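Local coordinates for protein DNMT2 (Spodoptera frugiperda, PDB 4H0N) that probably methylates cytosine 38 in the anticodon loop of aspartate tRNA, as well as DNA cytosines, and here holds the product cofactor S-adenosyl-L-homocysteine, at residues F285-V290 against Q310-L315; I293-K298 against S318-V323. The protein carries 3 engineered substitutions. All coordinates share one frame; numbering follows the deposited sequence.

Interaction 1: residues F285-V290 against Q310-L315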
loop_
_atom_site.group_PDB
_atom_site.type_symbol
_atom_site.label_atom_id
_atom_site.label_comp_id
_atom_site.label_asym_id
_atom_site.label_seq_id
_atom_site.Cartn_x
_atom_site.Cartn_y
_atom_site.Cartn_z
ATOM N N PHE A 285 -12.867 9.667 4.792
ATOM C CA PHE A 285 -11.880 9.526 5.851
ATOM C C PHE A 285 -10.808 10.588 5.625
ATOM O O PHE A 285 -10.461 10.890 4.482
ATOM C CB PHE A 285 -11.259 8.125 5.847
ATOM C CG PHE A 285 -12.200 7.032 6.298
ATOM C CD1 PHE A 285 -12.492 6.859 7.646
ATOM C CD2 PHE A 285 -12.784 6.172 5.379
ATOM C CE1 PHE A 285 -13.357 5.855 8.065
ATOM C CE2 PHE A 285 -13.649 5.166 5.791
ATOM C CZ PHE A 285 -13.935 5.006 7.133
ATOM N N THR A 286 -10.302 11.171 6.706
ATOM C CA THR A 286 -9.225 12.148 6.602
ATOM C C THR A 286 -7.920 11.407 6.336
ATOM O O THR A 286 -7.806 10.230 6.684
ATOM C CB THR A 286 -9.059 12.947 7.900
ATOM O OG1 THR A 286 -8.352 12.147 8.855
ATOM C CG2 THR A 286 -10.412 13.353 8.460
ATOM N N PRO A 287 -6.931 12.088 5.720
ATOM C CA PRO A 287 -5.613 11.491 5.466
ATOM C C PRO A 287 -5.009 10.871 6.719
ATOM O O PRO A 287 -4.334 9.842 6.644
ATOM C CB PRO A 287 -4.778 12.693 5.029
ATOM C CG PRO A 287 -5.759 13.584 4.355
ATOM C CD PRO A 287 -7.032 13.444 5.143
ATOM N N LYS A 288 -5.266 11.505 7.858
ATOM C CA LYS A 288 -4.810 11.031 9.159
ATOM C C LYS A 288 -5.441 9.683 9.499
ATOM O O LYS A 288 -4.756 8.751 9.923
ATOM C CB LYS A 288 -5.171 12.068 10.222
ATOM C CG LYS A 288 -4.626 11.800 11.608
ATOM C CD LYS A 288 -5.001 12.941 12.542
ATOM C CE LYS A 288 -4.506 12.703 13.957
ATOM N NZ LYS A 288 -4.929 13.800 14.871
ATOM N N GLU A 289 -6.752 9.590 9.303
ATOM C CA GLU A 289 -7.482 8.359 9.570
ATOM C C GLU A 289 -7.030 7.228 8.656
ATOM O O GLU A 289 -6.837 6.100 9.098
ATOM C CB GLU A 289 -8.989 8.593 9.445
ATOM C CG GLU A 289 -9.596 9.298 10.654
ATOM C CD GLU A 289 -10.919 9.996 10.348
ATOM O OE1 GLU A 289 -11.235 10.220 9.155
ATOM O OE2 GLU A 289 -11.642 10.326 11.314
ATOM N N VAL A 290 -6.853 7.536 7.377
ATOM C CA VAL A 290 -6.375 6.544 6.425
ATOM C C VAL A 290 -4.976 6.058 6.816
ATOM O O VAL A 290 -4.655 4.880 6.663
ATOM C CB VAL A 290 -6.374 7.111 4.996
ATOM C CG1 VAL A 290 -5.854 6.075 4.000
ATOM C CG2 VAL A 290 -7.773 7.582 4.621
ATOM N N GLN A 310 -3.355 15.327 -3.544
ATOM C CA GLN A 310 -2.032 14.754 -3.511
ATOM C C GLN A 310 -1.928 13.716 -2.422
ATOM O O GLN A 310 -1.341 12.673 -2.611
ATOM C CB GLN A 310 -1.009 15.825 -3.172
ATOM C CG GLN A 310 0.045 16.128 -4.207
ATOM C CD GLN A 310 0.065 17.606 -4.563
ATOM O OE1 GLN A 310 0.884 18.048 -5.364
ATOM N NE2 GLN A 310 -0.832 18.385 -3.942
ATOM N N CYS A 311 -2.487 14.042 -1.270
ATOM C CA CYS A 311 -2.482 13.177 -0.087
ATOM C C CYS A 311 -3.103 11.821 -0.381
ATOM O O CYS A 311 -2.512 10.774 -0.108
ATOM C CB CYS A 311 -3.266 13.823 1.059
ATOM S SG CYS A 311 -2.401 15.113 1.981
ATOM N N TYR A 312 -4.308 11.856 -0.937
ATOM C CA TYR A 312 -5.038 10.639 -1.252
ATOM C C TYR A 312 -4.354 9.817 -2.343
ATOM O O TYR A 312 -4.344 8.591 -2.273
ATOM C CB TYR A 312 -6.502 10.957 -1.588
ATOM C CG TYR A 312 -7.280 11.394 -0.363
ATOM C CD1 TYR A 312 -7.462 10.523 0.703
ATOM C CD2 TYR A 312 -7.807 12.677 -0.257
ATOM C CE1 TYR A 312 -8.155 10.908 1.829
ATOM C CE2 TYR A 312 -8.505 13.068 0.875
ATOM C CZ TYR A 312 -8.673 12.175 1.910
ATOM O OH TYR A 312 -9.358 12.530 3.043
ATOM N N ARG A 313 -3.762 10.483 -3.330
ATOM C CA ARG A 313 -2.984 9.770 -4.340
ATOM C C ARG A 313 -1.802 9.021 -3.707
ATOM O O ARG A 313 -1.607 7.833 -3.966
ATOM C CB ARG A 313 -2.492 10.709 -5.436
ATOM C CG ARG A 313 -1.760 9.976 -6.553
ATOM C CD ARG A 313 -1.130 10.930 -7.557
ATOM N NE ARG A 313 -0.034 11.700 -6.974
ATOM C CZ ARG A 313 1.195 11.229 -6.784
ATOM N NH1 ARG A 313 1.492 9.982 -7.126
ATOM N NH2 ARG A 313 2.130 12.003 -6.247
ATOM N N LEU A 314 -1.031 9.717 -2.870
ATOM C CA LEU A 314 0.109 9.119 -2.169
ATOM C C LEU A 314 -0.295 7.991 -1.218
ATOM O O LEU A 314 0.381 6.959 -1.143
ATOM C CB LEU A 314 0.882 10.184 -1.383
ATOM C CG LEU A 314 1.599 11.272 -2.175
ATOM C CD1 LEU A 314 2.163 12.340 -1.250
ATOM C CD2 LEU A 314 2.692 10.645 -3.015
ATOM N N LEU A 315 -1.386 8.203 -0.482
ATOM C CA LEU A 315 -1.902 7.205 0.454
ATOM C C LEU A 315 -2.389 5.960 -0.276
ATOM O O LEU A 315 -2.174 4.838 0.181
ATOM C CB LEU A 315 -3.040 7.790 1.289
ATOM C CG LEU A 315 -2.695 8.426 2.636
ATOM C CD1 LEU A 315 -1.547 9.404 2.514
ATOM C CD2 LEU A 315 -3.911 9.130 3.208
#
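Pro287 and Tyr312 meet where two helices of the C5-methyltransferase domain pack together: the first turn of helix 287-293, opened by a capping box, and the middle of helix 308-316. Proline suits a first turn, where the backbone nitrogen needs no hydrogen to give, and its ring adds carbon surface. Its CD approaches the phenol obliquely, 3.8 Å from Tyr312 CZ, while CG reaches Cys311 CB at 4.1 Å. The tight part continues at Leu315, whose CD2 methyl touches two neighbours, 4.1 Å from Pro287 CB and 3.7 Å from Val290 CB. The branched valine serves two partners: CG1, anti to the backbone N (chi1 179°), lies against Leu315, whereas CG2 faces the edge of the tyrosine ring more loosely, 4.4 Å from Tyr312 CE1.

Tyrosine adds a polar tip to this apolar seam. Its OH donates to Phe285 O, a loop carbonyl, which would give a buried tyrosine a polar partner, though the modelled 2.4 Å between Tyr312 OH and Phe285 O is doubtfully short. Tyr237 sets its ring edge-to-face with Tyr312 and bonds to Phe285 N, and Phe207 touches both Pro287 and Tyr312.

The solvent side is carried by exposed Lys288, whose extended side chain leads away from helix 308-316. At the start of helix 287-293, Thr286 and Glu289 form the capping box. Thr286 OG1 accepts from Glu289 N at 3.0 Å, and the glutamate, also in a salt bridge with Arg283, completes the box: Glu289 OE1 takes the N-H of Thr286 on its anti side, 2.8 Å from Thr286 N and nearly straight at 170°.

Interaction 2: residues I293-K298 against S318-V323. With SAH (S-adenosyl-L-homocysteine), chain E.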
loop_
_atom_site.group_PDB
_atom_site.type_symbol
_atom_site.label_atom_id
_atom_site.label_comp_id
_atom_site.label_asym_id
_atom_site.label_seq_id
_atom_site.Cartn_x
_atom_site.Cartn_y
_atom_site.Cartn_z
ATOM N N ILE A 293 -5.569 3.718 9.636
ATOM C CA ILE A 293 -6.139 2.531 9.011
ATOM C C ILE A 293 -5.064 1.677 8.332
ATOM O O ILE A 293 -5.104 0.449 8.407
ATOM C CB ILE A 293 -7.239 2.909 7.994
ATOM C CG1 ILE A 293 -8.484 3.397 8.733
ATOM C CG2 ILE A 293 -7.597 1.725 7.106
ATOM C CD1 ILE A 293 -9.499 4.094 7.844
ATOM N N MET A 294 -4.097 2.322 7.685
ATOM C CA MET A 294 -3.008 1.587 7.042
ATOM C C MET A 294 -1.867 1.290 8.018
ATOM O O MET A 294 -0.768 0.904 7.616
ATOM C CB MET A 294 -2.503 2.330 5.810
ATOM C CG MET A 294 -3.542 2.428 4.715
ATOM S SD MET A 294 -2.924 3.295 3.274
ATOM C CE MET A 294 -1.840 2.052 2.581
ATOM N N CYS A 295 -2.158 1.483 9.302
ATOM C CA CYS A 295 -1.277 1.101 10.399
ATOM C C CYS A 295 0.051 1.840 10.423
ATOM O O CYS A 295 1.059 1.296 10.865
ATOM C CB CYS A 295 -1.061 -0.413 10.417
ATOM S SG CYS A 295 -2.593 -1.347 10.618
ATOM N N PHE A 296 0.055 3.080 9.955
ATOM C CA PHE A 296 1.215 3.933 10.160
ATOM C C PHE A 296 1.239 4.359 11.626
ATOM O O PHE A 296 0.200 4.358 12.292
ATOM C CB PHE A 296 1.160 5.159 9.254
ATOM C CG PHE A 296 1.631 4.902 7.850
ATOM C CD1 PHE A 296 0.888 4.115 6.985
ATOM C CD2 PHE A 296 2.808 5.472 7.384
ATOM C CE1 PHE A 296 1.315 3.891 5.683
ATOM C CE2 PHE A 296 3.240 5.250 6.083
ATOM C CZ PHE A 296 2.492 4.458 5.234
ATOM N N PRO A 297 2.427 4.703 12.144
ATOM C CA PRO A 297 2.506 5.177 13.529
ATOM C C PRO A 297 2.057 6.635 13.663
ATOM O O PRO A 297 2.025 7.364 12.673
ATOM C CB PRO A 297 3.995 5.031 13.867
ATOM C CG PRO A 297 4.695 5.118 12.555
ATOM C CD PRO A 297 3.757 4.527 11.532
ATOM N N LYS A 298 1.724 7.043 14.885
ATOM C CA LYS A 298 1.168 8.365 15.158
ATOM C C LYS A 298 2.204 9.476 14.999
ATOM O O LYS A 298 1.855 10.629 14.735
ATOM C CB LYS A 298 0.541 8.400 16.559
ATOM C CG LYS A 298 -0.478 7.286 16.830
ATOM C CD LYS A 298 0.183 6.002 17.350
ATOM C CE LYS A 298 -0.388 4.757 16.670
ATOM N NZ LYS A 298 0.398 3.521 16.972
ATOM N N SER A 318 0.432 3.513 -1.168
ATOM C CA SER A 318 1.298 3.043 -0.094
ATOM C C SER A 318 0.980 1.622 0.360
ATOM O O SER A 318 0.191 0.909 -0.265
ATOM C CB SER A 318 1.262 4.006 1.091
ATOM O OG SER A 318 2.387 3.808 1.928
ATOM N N VAL A 319 1.610 1.217 1.456
ATOM C CA VAL A 319 1.490 -0.142 1.958
ATOM C C VAL A 319 0.785 -0.159 3.304
ATOM O O VAL A 319 0.714 0.866 3.985
ATOM C CB VAL A 319 2.880 -0.764 2.159
ATOM C CG1 VAL A 319 3.734 -0.577 0.919
ATOM C CG2 VAL A 319 3.570 -0.142 3.367
ATOM N N ASN A 320 0.260 -1.319 3.692
ATOM C CA ASN A 320 -0.163 -1.503 5.075
ATOM C C ASN A 320 1.065 -1.841 5.911
ATOM O O ASN A 320 1.672 -2.893 5.739
ATOM C CB ASN A 320 -1.217 -2.597 5.214
ATOM C CG ASN A 320 -1.673 -2.781 6.657
ATOM O OD1 ASN A 320 -0.951 -3.341 7.487
ATOM N ND2 ASN A 320 -2.876 -2.306 6.962
ATOM N N VAL A 321 1.426 -0.935 6.810
ATOM C CA VAL A 321 2.634 -1.073 7.610
ATOM C C VAL A 321 2.643 -2.346 8.468
ATOM O O VAL A 321 3.691 -2.950 8.681
ATOM C CB VAL A 321 2.873 0.204 8.465
ATOM C CG1 VAL A 321 3.940 -0.014 9.518
ATOM C CG2 VAL A 321 3.243 1.368 7.565
ATOM N N LYS A 322 1.471 -2.770 8.928
ATOM C CA LYS A 322 1.383 -3.927 9.818
ATOM C C LYS A 322 1.685 -5.251 9.128
ATOM O O LYS A 322 2.453 -6.064 9.637
ATOM C CB LYS A 322 0.011 -3.984 10.486
ATOM C CG LYS A 322 -0.272 -5.276 11.217
ATOM C CD LYS A 322 -0.734 -4.997 12.627
ATOM C CE LYS A 322 -1.581 -6.142 13.154
ATOM N NZ LYS A 322 -1.725 -6.127 14.636
ATOM N N VAL A 323 1.075 -5.468 7.970
ATOM C CA VAL A 323 1.281 -6.704 7.228
ATOM C C VAL A 323 2.757 -6.917 6.883
ATOM O O VAL A 323 3.280 -8.024 7.020
ATOM C CB VAL A 323 0.433 -6.734 5.943
ATOM C CG1 VAL A 323 0.700 -8.003 5.153
ATOM C CG2 VAL A 323 -1.043 -6.624 6.289
HETATM N N SAH E . 5.389 1.544 -1.230
HETATM C CA SAH E . 5.550 2.978 -1.449
HETATM C CB SAH E . 5.218 3.405 -2.884
HETATM C CG SAH E . 4.744 2.338 -3.868
HETATM S SD SAH E . 3.849 3.080 -5.261
HETATM C C SAH E . 4.776 3.807 -0.419
HETATM O O SAH E . 4.229 4.868 -0.729
HETATM O OXT SAH E . 4.688 3.449 0.753
HETATM C "C5'" SAH E . 5.302 3.036 -6.344
HETATM C "C4'" SAH E . 6.123 4.326 -6.350
HETATM O "O4'" SAH E . 7.354 4.094 -7.009
HETATM C "C3'" SAH E . 5.454 5.485 -7.077
HETATM O "O3'" SAH E . 5.101 6.488 -6.149
HETATM C "C2'" SAH E . 6.488 6.013 -8.060
HETATM O "O2'" SAH E . 6.738 7.386 -7.856
HETATM C "C1'" SAH E . 7.748 5.220 -7.770
HETATM N N9 SAH E . 8.425 4.788 -9.010
HETATM C C8 SAH E . 7.834 4.315 -10.155
HETATM N N7 SAH E . 8.803 4.027 -11.055
HETATM C C5 SAH E . 10.005 4.310 -10.506
HETATM C C6 SAH E . 11.307 4.206 -10.984
HETATM N N6 SAH E . 11.538 3.752 -12.212
HETATM N N1 SAH E . 12.361 4.578 -10.174
HETATM C C2 SAH E . 12.120 5.052 -8.900
HETATM N N3 SAH E . 10.826 5.155 -8.431
HETATM C C4 SAH E . 9.784 4.791 -9.220
#
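The Phe296 ring carries Val321 CG2 over the centre of one face, a CH-pi contact 3.7 Å from the centroid and only 12° off the ring normal. At its edge, in plane, Phe296 CZ points to Ser318 OG at 3.4 Å, and Tyr300 meets the ring edge-to-face. A flat apolar ring suits a place beneath the valine methyl; Cys18 of helix 15-23 touches both side chains.

Beside the ring, Met294 bends at chi3 (74°) and brings its CE methyl to the backbone of Ser318 and Val319. Its carbonyl takes the one backbone bond across the contact, Val321 N to Met294 O at 3.0 Å. Asn320 caps the helix that begins here: with CG anti to its backbone N, OD1 accepts from Val323 N at 3.0 Å and weakly from Lys322 N. Cys295 SG rests on Lys322 CB, 3.7 Å away.

Ser318 OG, small and polar, donates to the cofactor carboxylate, 2.6 Å from SAH OXT, and Val319 CG1 lies near the SAH amino nitrogen. A Schellman motif with Cys295 as its positive-phi C-prime residue thus meets an Asn-capped helix start, beside the amino-acid end of the cofactor pocket in a class I-like methyltransferase.

Helix 287-293 begins in interaction 1 and ends in interaction 2, and the chain then returns through helices 308-316 and 321-332, so the segments alternate along the sequence. The two centres lie 12 Å apart, yet the contacts adjoin. Leu315 O is 3.5 Å from Met294 SD, and Phe285 CD1 packs 4.1 Å from Ile293 CD1. Interaction 2 reaches the S-adenosyl-L-homocysteine directly through Ser318 and Val319. Interaction 1 stands one shell back: the side chain of Leu315 is about 8 Å from the ligand but about 4 Å from that of Ile13, whose backbone N also bonds to the cofactor.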